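Local coordinates for protein transcriptional regulator, Crp/Fnr family (Eubacterium rectale ATCC 33656, PDB 3DV8) that probably regulates transcription as a dimer, coupling a cyclic nucleotide-binding-type sensor domain to a Crp-like helix-turn-helix domain expected to bind DNA, at residues 68-79 / 128-139. Numbering follows the deposited sequence.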
loop_
_atom_site.group_PDB
_atom_site.type_symbol
_atom_site.label_atom_id
_atom_site.label_comp_id
_atom_site.label_asym_id
_atom_site.label_seq_id
_atom_site.Cartn_x
_atom_site.Cartn_y
_atom_site.Cartn_z
ATOM N N THR A 68 5.927 10.873 -2.680
ATOM C CA THR A 68 4.484 11.133 -2.537
ATOM C C THR A 68 3.692 9.828 -2.700
ATOM O O THR A 68 3.866 9.117 -3.692
ATOM C CB THR A 68 3.963 12.148 -3.602
ATOM O OG1 THR A 68 4.654 13.392 -3.452
ATOM C CG2 THR A 68 2.450 12.391 -3.486
ATOM N N LEU A 69 2.837 9.525 -1.726
ATOM C CA LEU A 69 1.966 8.362 -1.791
ATOM C C LEU A 69 0.760 8.688 -2.680
ATOM O O LEU A 69 0.434 7.932 -3.592
ATOM C CB LEU A 69 1.532 7.917 -0.394
ATOM C CG LEU A 69 2.659 7.520 0.573
ATOM C CD1 LEU A 69 2.054 7.010 1.867
ATOM C CD2 LEU A 69 3.584 6.461 -0.010
ATOM N N TYR A 70 0.109 9.812 -2.410
ATOM C CA TYR A 70 -1.045 10.266 -3.189
ATOM C C TYR A 70 -1.330 11.722 -2.872
ATOM O O TYR A 70 -0.779 12.280 -1.913
ATOM C CB TYR A 70 -2.295 9.418 -2.866
ATOM C CG TYR A 70 -2.640 9.378 -1.390
ATOM C CD1 TYR A 70 -3.462 10.355 -0.815
ATOM C CD2 TYR A 70 -2.125 8.364 -0.559
ATOM C CE1 TYR A 70 -3.760 10.341 0.548
ATOM C CE2 TYR A 70 -2.425 8.326 0.807
ATOM C CZ TYR A 70 -3.239 9.327 1.358
ATOM O OH TYR A 70 -3.547 9.305 2.699
ATOM N N ARG A 71 -2.207 12.312 -3.676
ATOM C CA ARG A 71 -2.681 13.679 -3.489
ATOM C C ARG A 71 -4.199 13.679 -3.281
ATOM O O ARG A 71 -4.917 12.842 -3.841
ATOM C CB ARG A 71 -2.309 14.546 -4.686
ATOM C CG ARG A 71 -0.855 14.996 -4.704
ATOM C CD ARG A 71 -0.513 15.564 -6.075
ATOM N NE ARG A 71 0.621 16.490 -6.106
ATOM C CZ ARG A 71 1.195 16.952 -7.223
ATOM N NH1 ARG A 71 0.837 16.524 -8.438
ATOM N NH2 ARG A 71 2.192 17.822 -7.132
ATOM N N LEU A 72 -4.658 14.622 -2.458
ATOM C CA LEU A 72 -6.073 14.847 -2.180
ATOM C C LEU A 72 -6.420 16.245 -2.723
ATOM O O LEU A 72 -5.677 17.204 -2.485
ATOM C CB LEU A 72 -6.341 14.749 -0.677
ATOM C CG LEU A 72 -5.983 13.436 0.035
ATOM C CD1 LEU A 72 -6.258 13.598 1.513
ATOM C CD2 LEU A 72 -6.761 12.239 -0.521
ATOM N N PHE A 73 -7.532 16.337 -3.459
ATOM C CA PHE A 73 -8.017 17.587 -4.096
ATOM C C PHE A 73 -9.379 17.999 -3.509
ATOM O O PHE A 73 -9.792 17.446 -2.487
ATOM C CB PHE A 73 -8.106 17.364 -5.611
ATOM C CG PHE A 73 -6.806 16.970 -6.232
ATOM C CD1 PHE A 73 -5.863 17.948 -6.572
ATOM C CD2 PHE A 73 -6.512 15.628 -6.473
ATOM C CE1 PHE A 73 -4.642 17.596 -7.157
ATOM C CE2 PHE A 73 -5.291 15.253 -7.062
ATOM C CZ PHE A 73 -4.351 16.239 -7.408
ATOM N N ASP A 74 -10.055 18.975 -4.132
ATOM C CA ASP A 74 -11.400 19.434 -3.709
ATOM C C ASP A 74 -12.340 18.228 -3.620
ATOM O O ASP A 74 -12.313 17.385 -4.506
ATOM C CB ASP A 74 -12.005 20.460 -4.699
ATOM C CG ASP A 74 -11.150 21.728 -4.869
ATOM O OD1 ASP A 74 -9.978 21.750 -4.441
ATOM O OD2 ASP A 74 -11.647 22.715 -5.442
HETATM N N MSE A 75 -13.109 18.144 -2.530
HETATM C CA MSE A 75 -14.087 17.056 -2.235
HETATM C C MSE A 75 -13.546 15.718 -1.714
HETATM O O MSE A 75 -14.341 14.895 -1.265
HETATM C CB MSE A 75 -15.077 16.822 -3.385
HETATM C CG MSE A 75 -15.992 17.984 -3.609
HETATM SE SE MSE A 75 -16.872 17.844 -5.282
HETATM C CE MSE A 75 -15.285 18.296 -6.515
ATOM N N ASP A 76 -12.230 15.495 -1.757
ATOM C CA ASP A 76 -11.633 14.284 -1.178
ATOM C C ASP A 76 -11.715 14.328 0.347
ATOM O O ASP A 76 -11.953 15.385 0.940
ATOM C CB ASP A 76 -10.151 14.101 -1.588
ATOM C CG ASP A 76 -9.975 13.460 -2.952
ATOM O OD1 ASP A 76 -10.681 12.471 -3.247
ATOM O OD2 ASP A 76 -9.073 13.892 -3.705
HETATM N N MSE A 77 -11.551 13.157 0.958
HETATM C CA MSE A 77 -11.466 13.016 2.406
HETATM C C MSE A 77 -10.155 12.397 2.800
HETATM O O MSE A 77 -9.708 11.446 2.182
HETATM C CB MSE A 77 -12.602 12.185 2.977
HETATM C CG MSE A 77 -13.594 12.981 3.786
HETATM SE SE MSE A 77 -15.201 11.955 3.879
HETATM C CE MSE A 77 -15.818 12.336 1.956
ATOM N N CYS A 78 -9.564 12.944 3.853
ATOM C CA CYS A 78 -8.323 12.445 4.403
ATOM C C CYS A 78 -8.685 11.556 5.585
ATOM O O CYS A 78 -9.349 12.016 6.511
ATOM C CB CYS A 78 -7.455 13.607 4.861
ATOM S SG CYS A 78 -5.876 13.082 5.467
ATOM N N LEU A 79 -8.282 10.287 5.527
ATOM C CA LEU A 79 -8.495 9.333 6.621
ATOM C C LEU A 79 -7.270 9.225 7.524
ATOM O O LEU A 79 -7.418 9.195 8.751
ATOM C CB LEU A 79 -8.840 7.937 6.076
ATOM C CG LEU A 79 -9.087 6.782 7.066
ATOM C CD1 LEU A 79 -10.069 7.161 8.171
ATOM C CD2 LEU A 79 -9.592 5.552 6.333
ATOM N N LEU A 128 -12.986 4.135 1.918
ATOM C CA LEU A 128 -12.037 5.244 1.934
ATOM C C LEU A 128 -10.608 4.671 2.023
ATOM O O LEU A 128 -9.740 5.088 1.254
ATOM C CB LEU A 128 -12.358 6.201 3.089
ATOM C CG LEU A 128 -11.781 7.607 3.052
ATOM C CD1 LEU A 128 -12.224 8.362 1.789
ATOM C CD2 LEU A 128 -12.222 8.343 4.314
HETATM N N MSE A 129 -10.384 3.714 2.937
HETATM C CA MSE A 129 -9.084 2.994 3.033
HETATM C C MSE A 129 -8.704 2.248 1.757
HETATM O O MSE A 129 -7.557 2.322 1.341
HETATM C CB MSE A 129 -9.024 1.964 4.182
HETATM C CG MSE A 129 -8.113 2.324 5.336
HETATM SE SE MSE A 129 -7.625 0.711 6.294
HETATM C CE MSE A 129 -9.323 0.117 6.720
ATOM N N ALA A 130 -9.654 1.496 1.196
ATOM C CA ALA A 130 -9.459 0.744 -0.048
ATOM C C ALA A 130 -8.999 1.645 -1.203
ATOM O O ALA A 130 -8.106 1.263 -1.950
ATOM C CB ALA A 130 -10.736 -0.019 -0.423
ATOM N N THR A 131 -9.593 2.839 -1.316
ATOM C CA THR A 131 -9.203 3.851 -2.320
ATOM C C THR A 131 -7.733 4.262 -2.163
ATOM O O THR A 131 -6.983 4.273 -3.140
ATOM C CB THR A 131 -10.067 5.140 -2.209
ATOM O OG1 THR A 131 -11.450 4.792 -2.287
ATOM C CG2 THR A 131 -9.740 6.137 -3.314
ATOM N N ARG A 132 -7.338 4.563 -0.925
ATOM C CA ARG A 132 -5.963 4.985 -0.598
ATOM C C ARG A 132 -4.993 3.788 -0.737
ATOM O O ARG A 132 -3.867 3.965 -1.208
ATOM C CB ARG A 132 -5.894 5.632 0.798
ATOM C CG ARG A 132 -6.891 6.814 1.028
ATOM C CD ARG A 132 -6.576 8.111 0.298
ATOM N NE ARG A 132 -7.753 9.009 0.240
ATOM C CZ ARG A 132 -8.543 9.218 -0.824
ATOM N NH1 ARG A 132 -8.318 8.645 -2.011
ATOM N NH2 ARG A 132 -9.583 10.046 -0.731
ATOM N N PHE A 133 -5.450 2.585 -0.349
ATOM C CA PHE A 133 -4.691 1.326 -0.526
ATOM C C PHE A 133 -4.457 1.158 -2.033
ATOM O O PHE A 133 -3.325 0.918 -2.451
ATOM C CB PHE A 133 -5.485 0.110 -0.003
ATOM C CG PHE A 133 -4.651 -1.122 0.355
ATOM C CD1 PHE A 133 -3.417 -1.431 -0.242
ATOM C CD2 PHE A 133 -5.192 -2.048 1.257
ATOM C CE1 PHE A 133 -2.719 -2.582 0.111
ATOM C CE2 PHE A 133 -4.511 -3.208 1.604
ATOM C CZ PHE A 133 -3.273 -3.482 1.031
ATOM N N SER A 134 -5.521 1.314 -2.833
ATOM C CA SER A 134 -5.424 1.231 -4.298
ATOM C C SER A 134 -4.458 2.290 -4.871
ATOM O O SER A 134 -3.667 1.948 -5.751
ATOM C CB SER A 134 -6.797 1.335 -4.976
ATOM O OG SER A 134 -7.693 0.341 -4.515
ATOM N N ASP A 135 -4.502 3.535 -4.359
ATOM C CA ASP A 135 -3.568 4.617 -4.779
ATOM C C ASP A 135 -2.110 4.189 -4.561
ATOM O O ASP A 135 -1.271 4.294 -5.463
ATOM C CB ASP A 135 -3.787 5.934 -3.994
ATOM C CG ASP A 135 -5.129 6.606 -4.275
ATOM O OD1 ASP A 135 -5.729 6.364 -5.339
ATOM O OD2 ASP A 135 -5.578 7.415 -3.430
ATOM N N VAL A 136 -1.830 3.704 -3.353
ATOM C CA VAL A 136 -0.507 3.194 -2.990
ATOM C C VAL A 136 -0.098 1.953 -3.818
ATOM O O VAL A 136 1.085 1.765 -4.096
ATOM C CB VAL A 136 -0.422 2.934 -1.462
ATOM C CG1 VAL A 136 0.827 2.193 -1.107
ATOM C CG2 VAL A 136 -0.499 4.267 -0.695
HETATM N N MSE A 137 -1.059 1.120 -4.214
HETATM C CA MSE A 137 -0.759 -0.041 -5.092
HETATM C C MSE A 137 -0.413 0.358 -6.526
HETATM O O MSE A 137 0.389 -0.334 -7.162
HETATM C CB MSE A 137 -1.875 -1.079 -5.052
HETATM C CG MSE A 137 -1.980 -1.808 -3.721
HETATM SE SE MSE A 137 -0.605 -3.140 -3.476
HETATM C CE MSE A 137 0.743 -2.058 -3.029
ATOM N N TRP A 138 -1.027 1.438 -7.030
ATOM C CA TRP A 138 -0.654 2.004 -8.331
ATOM C C TRP A 138 0.789 2.531 -8.247
ATOM O O TRP A 138 1.552 2.387 -9.214
ATOM C CB TRP A 138 -1.623 3.101 -8.802
ATOM C CG TRP A 138 -1.085 3.904 -9.967
ATOM C CD1 TRP A 138 -1.063 3.537 -11.288
ATOM C CD2 TRP A 138 -0.462 5.202 -9.898
ATOM N NE1 TRP A 138 -0.469 4.529 -12.046
ATOM C CE2 TRP A 138 -0.092 5.559 -11.221
ATOM C CE3 TRP A 138 -0.184 6.101 -8.843
ATOM C CZ2 TRP A 138 0.540 6.788 -11.522
ATOM C CZ3 TRP A 138 0.454 7.323 -9.137
ATOM C CH2 TRP A 138 0.805 7.652 -10.470
ATOM N N LEU A 139 1.142 3.121 -7.092
ATOM C CA LEU A 139 2.493 3.606 -6.838
ATOM C C LEU A 139 3.525 2.468 -6.836
ATOM O O LEU A 139 4.580 2.640 -7.441
ATOM C CB LEU A 139 2.567 4.423 -5.543
ATOM C CG LEU A 139 3.899 5.116 -5.215
ATOM C CD1 LEU A 139 4.382 5.994 -6.341
ATOM C CD2 LEU A 139 3.752 5.922 -3.967
#
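Leu69 and Tyr70 lie against Val136 and Asp135 where strand 68-72 passes helix 128-139, the axes 7.6 Å apart at closest and 132° between their directions. A classic beta bulge distorts the strand where Leu69 and Tyr70 both face Thr57; a type II turn from Phe73 to Asp76 then brings the chain back to the helix, where Leu79 meets Leu128. Arg132 reaches between the two arms. Its chain, bent at chi2 (-72°), lays Arg132 CD over one face of the Tyr70 ring, 3.9 Å from the centroid, a CH-pi contact, while Val136 CG2 sits at the ring's edge. Beyond, Leu72 CD2 covers one face of the guanidinium, and Arg132 NH2 donates in the guanidinium plane to Met77 O, 3.2 Å away and nearly straight at 167°. Two carboxylates complete the network: Asp135 OD2 forms a salt bridge, with a weak hydrogen bond, to Arg132 NH1 from the same helix, and Asp76 OD1 makes a long salt bridge to Arg132 NH2; Asp76 OD2 accepts from Phe73 N, tying the turn. Leucines flank this centre, Leu69 CD2 against Leu139 CD2 (4.0 Å) and Leu79 CB against Leu128 CD2. A methionine at Arg132 would probably leave Met77 O without this donor and both aspartates without their shared cation. The contact illustrates how one buried arginine, its charge probably balanced by acids from both segments, can join a beta-roll to the long helix that, through Phe133, also packs against the second subunit.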